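Local structure of inosine-uridine preferring nucleoside hydrolase family protein (2C40) at residues 103-108 and 128-133; 196-201 and 288-293. The protein belongs to the inosine-uridine preferring nucleoside hydrolase family, an alpha/beta fold that here holds a calcium ion and alpha-D-ribofuranose. All coordinates share one frame; numbering follows the deposited sequence.

How the interactions relate
Both contacts lie about 15 Å from the centre of the chain, on opposite sides of it, and their own centres are 26 Å apart. Interaction 1 is the more buried and joins helix to helix: two first turns meet through a histidine-arginine stack and a methyl group against a carboxylate, with no hydrogen bond passing between the segments. Interaction 2 is partly buried and joins a loop to the end of a strand; a serine hydroxyl bonded to a main-chain carbonyl sits at its inner part, and glutamine and aspartate meet toward the surface. They share no helix or strand directly, though both belong to elements built around the same mixed sheet.

Interaction 1. Residues 103-108 and 128-133; sequences KPAHHH and LTDLAR
The first turns of helices 105-115 and 129-137 come together with the CA atoms of His106 and Asp130 only 4.8 Å apart. At this close approach CB of Ala105 rests against OD2 of Asp130 at 3.4 Å, and CB of His106 lies 3.3 Å from the main-chain O of Asp130.

The largest side-chain overlap is between His106 and Arg133. The guanidinium of Arg133 lies flat on the imidazole, centres 3.7 Å apart and planes inclined by 22°, an offset stack displaced toward the rim of the ring. NH1 is nearest NE2 of His106, at 3.4 Å, but this is face contact and not a hydrogen bond. Further back along the arginine, CG packs on ND1 of the same ring, also at 3.4 Å, so aliphatic chain and guanidinium together follow the imidazole. Two bends, at chi2 and chi3 (75°), fold the arginine over to do this. The histidine's chi1 of 64° sets CG between the backbone N and carbonyl carbon, and CD2 of His107 lies over the face opposite the arginine, toward the ring's rim.

Polar ends are held from outside. Ser65 and Ser67 hydrogen-bond to OD1 of Asp130, and Ser67 also bonds to NH2 of Arg133, which would steady the guanidinium in its stacked position. The side chain of Asp130 is about 12 Å from the calcium ion, so this is helix packing beyond the metal's first shell.

Around the pair, Ala105 shares a backbone hydrogen bond with Ala64 of strand 62-64, while Leu131 turns away from the contact onto strands 120-124 and 145-151 and helix 178-186.

Interaction 2. Residues 196-201 and 288-293; sequences LESTNQ and VHVVYD
Ser198 gives its hydroxyl to the main-chain O of Val291, OG to O 2.7 Å, tying the loop after strand 191-194 to strand 286-292 in the mixed sheet of this nucleoside hydrolase fold. The donor does not sit on a carbonyl lone pair: it stands 36° out of the carbonyl plane, with a C=O...OG angle of 128°. CA of Ser198 adds a CH...O contact to the same oxygen at 3.6 Å, so that one carbonyl meets both the hydroxyl and the backbone of the serine. The hydroxyl also grazes CG1 of Val290, 4.3 Å from OG.

At the more exposed end, the amide of Gln201 meets the carboxylate of Asp293, their planes turned steeply against each other. OD1 of Asp293 is 2.9 Å from OE1 and 3.2 Å from NE2 of the glutamine, whose amide is probably flipped in the model. With chi1 of Asp293 at -168°, CG lies trans to the main-chain nitrogen, which brings the carboxylate back toward Gln201 although CB sets off away from it. OD2 has a long, weak ion pair with Lys261.

Farther out, Val291 packs on Val262, Ile194 and Phe253, and His289 shares backbone hydrogen bonds with Ile191 and Leu193, pairing this strand with strand 191-194. The loop is held by Glu197, whose carboxylate bonds to Thr154 and the backbone N of Phe155. Within the loop, Asn200 N bonds to Glu197 O at 3.0 Å, and a second hydrogen bond of Ser198 OG is made with OG1 of Thr195.

Interaction 1. Residues 103-108 and 128-133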
ATOM      1  N   LYS A 103       5.704 -30.532   4.748  1.00 43.93           N
ATOM      2  CA  LYS A 103       4.301 -30.908   4.461  1.00 43.95           C
ATOM      3  C   LYS A 103       3.364 -29.758   4.189  1.00 43.33           C
ATOM      4  O   LYS A 103       3.557 -28.658   4.703  1.00 44.18           O
ATOM      5  CB  LYS A 103       3.689 -31.697   5.628  1.00 45.03           C
ATOM      6  N   PRO A 104       2.310 -30.012   3.405  1.00 42.60           N
ATOM      7  CA  PRO A 104       1.277 -29.002   3.248  1.00 42.59           C
ATOM      8  C   PRO A 104       0.562 -28.728   4.588  1.00 43.06           C
ATOM      9  O   PRO A 104       0.541 -29.631   5.478  1.00 43.13           O
ATOM     10  CB  PRO A 104       0.322 -29.626   2.211  1.00 42.70           C
ATOM     11  CG  PRO A 104       0.623 -31.057   2.199  1.00 41.56           C
ATOM     12  CD  PRO A 104       2.046 -31.211   2.586  1.00 42.00           C
ATOM     13  N   ALA A 105      -0.041 -27.542   4.706  1.00 41.53           N
ATOM     14  CA  ALA A 105      -0.600 -27.070   5.975  1.00 41.55           C
ATOM     15  C   ALA A 105      -1.513 -28.067   6.715  1.00 41.36           C
ATOM     16  O   ALA A 105      -1.380 -28.232   7.914  1.00 41.51           O
ATOM     17  CB  ALA A 105      -1.357 -25.740   5.748  1.00 41.46           C
ATOM     18  N   HIS A 106      -2.428 -28.734   6.017  1.00 41.28           N
ATOM     19  CA  HIS A 106      -3.355 -29.657   6.701  1.00 41.73           C
ATOM     20  C   HIS A 106      -2.652 -30.860   7.314  1.00 42.37           C
ATOM     21  O   HIS A 106      -3.014 -31.278   8.406  1.00 43.03           O
ATOM     22  CB  HIS A 106      -4.508 -30.092   5.804  1.00 41.64           C
ATOM     23  CG  HIS A 106      -4.095 -30.891   4.598  1.00 40.30           C
ATOM     24  ND1 HIS A 106      -4.571 -32.165   4.350  1.00 40.63           N
ATOM     25  CD2 HIS A 106      -3.290 -30.591   3.561  1.00 37.03           C
ATOM     26  CE1 HIS A 106      -4.067 -32.610   3.212  1.00 38.13           C
ATOM     27  NE2 HIS A 106      -3.284 -31.673   2.717  1.00 36.98           N
ATOM     28  N   HIS A 107      -1.640 -31.380   6.609  1.00 42.49           N
ATOM     29  CA  HIS A 107      -0.785 -32.426   7.114  1.00 42.68           C
ATOM     30  C   HIS A 107       0.146 -31.946   8.212  1.00 41.86           C
ATOM     31  O   HIS A 107       0.337 -32.624   9.218  1.00 41.36           O
ATOM     32  CB  HIS A 107       0.036 -33.023   5.976  1.00 43.25           C
ATOM     33  CG  HIS A 107      -0.742 -33.939   5.086  1.00 42.65           C
ATOM     34  ND1 HIS A 107      -0.198 -34.511   3.962  1.00 42.82           N
ATOM     35  CD2 HIS A 107      -2.021 -34.373   5.145  1.00 44.03           C
ATOM     36  CE1 HIS A 107      -1.089 -35.298   3.392  1.00 41.98           C
ATOM     37  NE2 HIS A 107      -2.209 -35.223   4.082  1.00 42.52           N
ATOM     38  N   HIS A 108       0.701 -30.768   8.013  1.00 41.78           N
ATOM     39  CA  HIS A 108       1.511 -30.115   9.034  1.00 41.48           C
ATOM     40  C   HIS A 108       0.731 -29.961  10.350  1.00 41.64           C
ATOM     41  O   HIS A 108       1.245 -30.208  11.440  1.00 40.33           O
ATOM     42  CB  HIS A 108       1.957 -28.761   8.486  1.00 40.49           C
ATOM     43  CG  HIS A 108       2.835 -27.988   9.405  1.00 39.78           C
ATOM     44  ND1 HIS A 108       2.453 -26.772   9.959  1.00 40.53           N
ATOM     45  CD2 HIS A 108       4.083 -28.237   9.856  1.00 38.61           C
ATOM     46  CE1 HIS A 108       3.437 -26.313  10.710  1.00 38.86           C
ATOM     47  NE2 HIS A 108       4.432 -27.191  10.682  1.00 39.59           N
ATOM     48  N   LEU A 128     -11.625 -21.996   6.924  1.00 41.81           N
ATOM     49  CA  LEU A 128     -11.386 -23.182   7.736  1.00 41.79           C
ATOM     50  C   LEU A 128     -10.910 -24.403   6.972  1.00 41.82           C
ATOM     51  O   LEU A 128     -10.780 -25.449   7.556  1.00 42.72           O
ATOM     52  CB  LEU A 128     -12.653 -23.542   8.507  1.00 42.00           C
ATOM     53  CG  LEU A 128     -12.945 -22.668   9.728  1.00 41.15           C
ATOM     54  CD1 LEU A 128     -14.364 -22.986  10.180  1.00 41.04           C
ATOM     55  CD2 LEU A 128     -11.928 -22.926  10.838  1.00 41.77           C
ATOM     56  N   THR A 129     -10.598 -24.284   5.692  1.00 43.02           N
ATOM     57  CA  THR A 129     -10.435 -25.492   4.871  1.00 42.58           C
ATOM     58  C   THR A 129      -9.215 -26.365   5.198  1.00 42.58           C
ATOM     59  O   THR A 129      -9.327 -27.595   5.115  1.00 40.73           O
ATOM     60  CB  THR A 129     -10.723 -25.296   3.345  1.00 43.90           C
ATOM     61  OG1 THR A 129      -9.745 -25.948   2.493  1.00 45.68           O
ATOM     62  CG2 THR A 129     -10.991 -23.917   2.973  1.00 40.69           C
ATOM     63  N   ASP A 130      -8.108 -25.775   5.680  1.00 42.09           N
ATOM     64  CA  ASP A 130      -6.978 -26.635   6.144  1.00 42.69           C
ATOM     65  C   ASP A 130      -7.386 -27.507   7.354  1.00 42.32           C
ATOM     66  O   ASP A 130      -6.910 -28.656   7.511  1.00 42.82           O
ATOM     67  CB  ASP A 130      -5.717 -25.824   6.519  1.00 42.39           C
ATOM     68  CG  ASP A 130      -4.975 -25.233   5.309  1.00 44.35           C
ATOM     69  OD1 ASP A 130      -4.986 -25.815   4.205  1.00 42.10           O
ATOM     70  OD2 ASP A 130      -4.339 -24.161   5.495  1.00 47.16           O
ATOM     71  N   LEU A 131      -8.236 -26.965   8.227  1.00 41.50           N
ATOM     72  CA  LEU A 131      -8.762 -27.741   9.347  1.00 41.36           C
ATOM     73  C   LEU A 131      -9.829 -28.785   8.958  1.00 41.27           C
ATOM     74  O   LEU A 131      -9.845 -29.896   9.480  1.00 42.61           O
ATOM     75  CB  LEU A 131      -9.282 -26.810  10.454  1.00 40.55           C
ATOM     76  CG  LEU A 131      -9.939 -27.438  11.697  1.00 40.76           C
ATOM     77  CD1 LEU A 131      -8.994 -28.326  12.489  1.00 40.18           C
ATOM     78  CD2 LEU A 131     -10.521 -26.366  12.599  1.00 38.29           C
ATOM     79  N   ALA A 132     -10.769 -28.420   8.114  1.00 41.66           N
ATOM     80  CA  ALA A 132     -11.773 -29.364   7.617  1.00 41.92           C
ATOM     81  C   ALA A 132     -11.090 -30.580   7.075  1.00 41.86           C
ATOM     82  O   ALA A 132     -11.456 -31.737   7.354  1.00 42.71           O
ATOM     83  CB  ALA A 132     -12.605 -28.675   6.500  1.00 41.32           C
ATOM     84  N   ARG A 133     -10.070 -30.297   6.290  1.00 42.04           N
ATOM     85  CA  ARG A 133      -9.286 -31.305   5.608  1.00 42.90           C
ATOM     86  C   ARG A 133      -8.480 -32.191   6.561  1.00 41.28           C
ATOM     87  O   ARG A 133      -8.477 -33.374   6.393  1.00 40.96           O
ATOM     88  CB  ARG A 133      -8.394 -30.596   4.602  1.00 43.37           C
ATOM     89  CG  ARG A 133      -7.841 -31.482   3.567  1.00 47.49           C
ATOM     90  CD  ARG A 133      -8.030 -30.870   2.137  1.00 47.39           C
ATOM     91  NE  ARG A 133      -7.101 -29.796   1.917  1.00 46.20           N
ATOM     92  CZ  ARG A 133      -6.005 -29.873   1.166  1.00 44.79           C
ATOM     93  NH1 ARG A 133      -5.681 -30.975   0.481  1.00 42.09           N
ATOM     94  NH2 ARG A 133      -5.242 -28.794   1.060  1.00 41.64           N
TER

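Interaction 2. Residues 196-201 and 288-293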
ATOM      1  N   LEU A 196     -18.104 -10.734  12.629  1.00 43.08           N
ATOM      2  CA  LEU A 196     -18.066  -9.337  12.233  1.00 43.33           C
ATOM      3  C   LEU A 196     -18.503  -8.361  13.341  1.00 44.20           C
ATOM      4  O   LEU A 196     -17.833  -7.316  13.514  1.00 44.96           O
ATOM      5  CB  LEU A 196     -18.878  -9.096  10.970  1.00 43.46           C
ATOM      6  CG  LEU A 196     -18.367  -9.826   9.700  1.00 43.19           C
ATOM      7  CD1 LEU A 196     -19.369  -9.658   8.544  1.00 44.42           C
ATOM      8  CD2 LEU A 196     -16.966  -9.351   9.256  1.00 42.99           C
ATOM      9  N   GLU A 197     -19.593  -8.680  14.069  1.00 44.36           N
ATOM     10  CA  GLU A 197     -20.197  -7.786  15.092  1.00 44.83           C
ATOM     11  C   GLU A 197     -19.326  -7.664  16.338  1.00 44.30           C
ATOM     12  O   GLU A 197     -19.441  -6.686  17.070  1.00 42.44           O
ATOM     13  CB  GLU A 197     -21.511  -8.324  15.713  1.00 46.39           C
ATOM     14  CG  GLU A 197     -22.600  -8.779  14.821  1.00 50.01           C
ATOM     15  CD  GLU A 197     -22.379 -10.179  14.301  1.00 48.66           C
ATOM     16  OE1 GLU A 197     -22.984 -11.137  14.816  1.00 52.08           O
ATOM     17  OE2 GLU A 197     -21.610 -10.277  13.361  1.00 46.79           O
ATOM     18  N   SER A 198     -18.578  -8.739  16.631  1.00 43.92           N
ATOM     19  CA  SER A 198     -17.778  -8.886  17.846  1.00 44.22           C
ATOM     20  C   SER A 198     -16.884  -7.679  18.067  1.00 45.85           C
ATOM     21  O   SER A 198     -16.522  -7.330  19.179  1.00 45.85           O
ATOM     22  CB  SER A 198     -16.906 -10.161  17.725  1.00 43.80           C
ATOM     23  OG  SER A 198     -17.715 -11.335  17.767  1.00 41.69           O
ATOM     24  N   THR A 199     -16.522  -7.051  16.961  1.00 47.33           N
ATOM     25  CA  THR A 199     -15.505  -6.023  16.937  1.00 49.27           C
ATOM     26  C   THR A 199     -16.097  -4.592  17.022  1.00 49.28           C
ATOM     27  O   THR A 199     -15.357  -3.638  16.935  1.00 50.25           O
ATOM     28  CB  THR A 199     -14.661  -6.254  15.672  1.00 50.04           C
ATOM     29  OG1 THR A 199     -13.332  -5.777  15.875  1.00 56.81           O
ATOM     30  CG2 THR A 199     -15.313  -5.660  14.448  1.00 49.75           C
ATOM     31  N   ASN A 200     -17.412  -4.469  17.254  1.00 48.67           N
ATOM     32  CA  ASN A 200     -18.123  -3.205  17.178  1.00 48.57           C
ATOM     33  C   ASN A 200     -17.472  -2.116  18.032  1.00 48.21           C
ATOM     34  O   ASN A 200     -17.422  -0.956  17.620  1.00 48.10           O
ATOM     35  CB  ASN A 200     -19.553  -3.355  17.689  1.00 49.77           C
ATOM     36  CG  ASN A 200     -20.493  -3.960  16.688  1.00 52.28           C
ATOM     37  OD1 ASN A 200     -20.199  -4.025  15.498  1.00 55.76           O
ATOM     38  ND2 ASN A 200     -21.677  -4.394  17.172  1.00 55.51           N
ATOM     39  N   GLN A 201     -16.982  -2.512  19.210  1.00 47.77           N
ATOM     40  CA  GLN A 201     -16.445  -1.590  20.195  1.00 47.37           C
ATOM     41  C   GLN A 201     -14.968  -1.232  19.995  1.00 46.58           C
ATOM     42  O   GLN A 201     -14.438  -0.436  20.759  1.00 47.35           O
ATOM     43  CB  GLN A 201     -16.720  -2.118  21.640  1.00 47.50           C
ATOM     44  CG  GLN A 201     -18.113  -1.821  22.100  1.00 46.81           C
ATOM     45  CD  GLN A 201     -18.465  -2.406  23.468  1.00 49.32           C
ATOM     46  OE1 GLN A 201     -17.604  -2.580  24.337  1.00 52.32           O
ATOM     47  NE2 GLN A 201     -19.753  -2.707  23.665  1.00 49.97           N
ATOM     48  N   VAL A 288     -21.628 -22.480  20.038  1.00 43.64           N
ATOM     49  CA  VAL A 288     -20.578 -21.610  19.612  1.00 44.43           C
ATOM     50  C   VAL A 288     -20.561 -20.461  20.621  1.00 43.92           C
ATOM     51  O   VAL A 288     -21.597 -19.949  21.015  1.00 43.64           O
ATOM     52  CB  VAL A 288     -20.806 -21.209  18.106  1.00 44.85           C
ATOM     53  CG1 VAL A 288     -20.353 -19.922  17.807  1.00 45.17           C
ATOM     54  CG2 VAL A 288     -20.101 -22.207  17.176  1.00 46.78           C
ATOM     55  N   HIS A 289     -19.360 -20.084  21.037  1.00 43.84           N
ATOM     56  CA  HIS A 289     -19.115 -19.048  22.040  1.00 42.98           C
ATOM     57  C   HIS A 289     -18.700 -17.748  21.346  1.00 42.31           C
ATOM     58  O   HIS A 289     -17.570 -17.556  20.945  1.00 41.93           O
ATOM     59  CB  HIS A 289     -18.040 -19.553  23.011  1.00 43.25           C
ATOM     60  CG  HIS A 289     -18.323 -20.928  23.541  1.00 44.90           C
ATOM     61  ND1 HIS A 289     -19.334 -21.184  24.441  1.00 47.07           N
ATOM     62  CD2 HIS A 289     -17.754 -22.125  23.266  1.00 47.08           C
ATOM     63  CE1 HIS A 289     -19.365 -22.476  24.708  1.00 47.68           C
ATOM     64  NE2 HIS A 289     -18.422 -23.069  24.001  1.00 46.96           N
ATOM     65  N   VAL A 290     -19.662 -16.858  21.215  1.00 42.05           N
ATOM     66  CA  VAL A 290     -19.553 -15.681  20.408  1.00 41.74           C
ATOM     67  C   VAL A 290     -19.030 -14.491  21.220  1.00 41.25           C
ATOM     68  O   VAL A 290     -19.605 -14.104  22.234  1.00 40.42           O
ATOM     69  CB  VAL A 290     -20.936 -15.333  19.751  1.00 41.60           C
ATOM     70  CG1 VAL A 290     -20.821 -14.070  18.899  1.00 42.22           C
ATOM     71  CG2 VAL A 290     -21.419 -16.481  18.872  1.00 42.73           C
ATOM     72  N   VAL A 291     -17.944 -13.897  20.748  1.00 41.01           N
ATOM     73  CA  VAL A 291     -17.317 -12.825  21.486  1.00 41.18           C
ATOM     74  C   VAL A 291     -18.186 -11.573  21.348  1.00 41.86           C
ATOM     75  O   VAL A 291     -18.762 -11.324  20.282  1.00 42.86           O
ATOM     76  CB  VAL A 291     -15.895 -12.594  21.002  1.00 40.79           C
ATOM     77  CG1 VAL A 291     -15.284 -11.289  21.566  1.00 41.76           C
ATOM     78  CG2 VAL A 291     -15.046 -13.799  21.375  1.00 41.14           C
ATOM     79  N   TYR A 292     -18.316 -10.816  22.436  1.00 41.69           N
ATOM     80  CA  TYR A 292     -18.896  -9.485  22.388  1.00 41.14           C
ATOM     81  C   TYR A 292     -18.332  -8.600  23.502  1.00 41.36           C
ATOM     82  O   TYR A 292     -17.583  -9.056  24.366  1.00 40.91           O
ATOM     83  CB  TYR A 292     -20.416  -9.568  22.452  1.00 40.74           C
ATOM     84  CG  TYR A 292     -20.955  -9.978  23.792  1.00 39.46           C
ATOM     85  CD1 TYR A 292     -20.829 -11.274  24.228  1.00 39.27           C
ATOM     86  CD2 TYR A 292     -21.587  -9.058  24.613  1.00 39.31           C
ATOM     87  CE1 TYR A 292     -21.337 -11.673  25.486  1.00 40.59           C
ATOM     88  CE2 TYR A 292     -22.103  -9.438  25.896  1.00 41.42           C
ATOM     89  CZ  TYR A 292     -21.963 -10.754  26.312  1.00 39.89           C
ATOM     90  OH  TYR A 292     -22.459 -11.179  27.524  1.00 41.35           O
ATOM     91  N   ASP A 293     -18.699  -7.329  23.453  1.00 41.56           N
ATOM     92  CA  ASP A 293     -18.407  -6.371  24.504  1.00 41.96           C
ATOM     93  C   ASP A 293     -16.928  -6.352  24.804  1.00 41.84           C
ATOM     94  O   ASP A 293     -16.507  -6.578  25.945  1.00 41.92           O
ATOM     95  CB  ASP A 293     -19.236  -6.631  25.759  1.00 42.38           C
ATOM     96  CG  ASP A 293     -19.167  -5.481  26.748  1.00 44.69           C
ATOM     97  OD1 ASP A 293     -18.837  -4.367  26.302  1.00 46.93           O
ATOM     98  OD2 ASP A 293     -19.441  -5.674  27.963  1.00 44.87           O
TER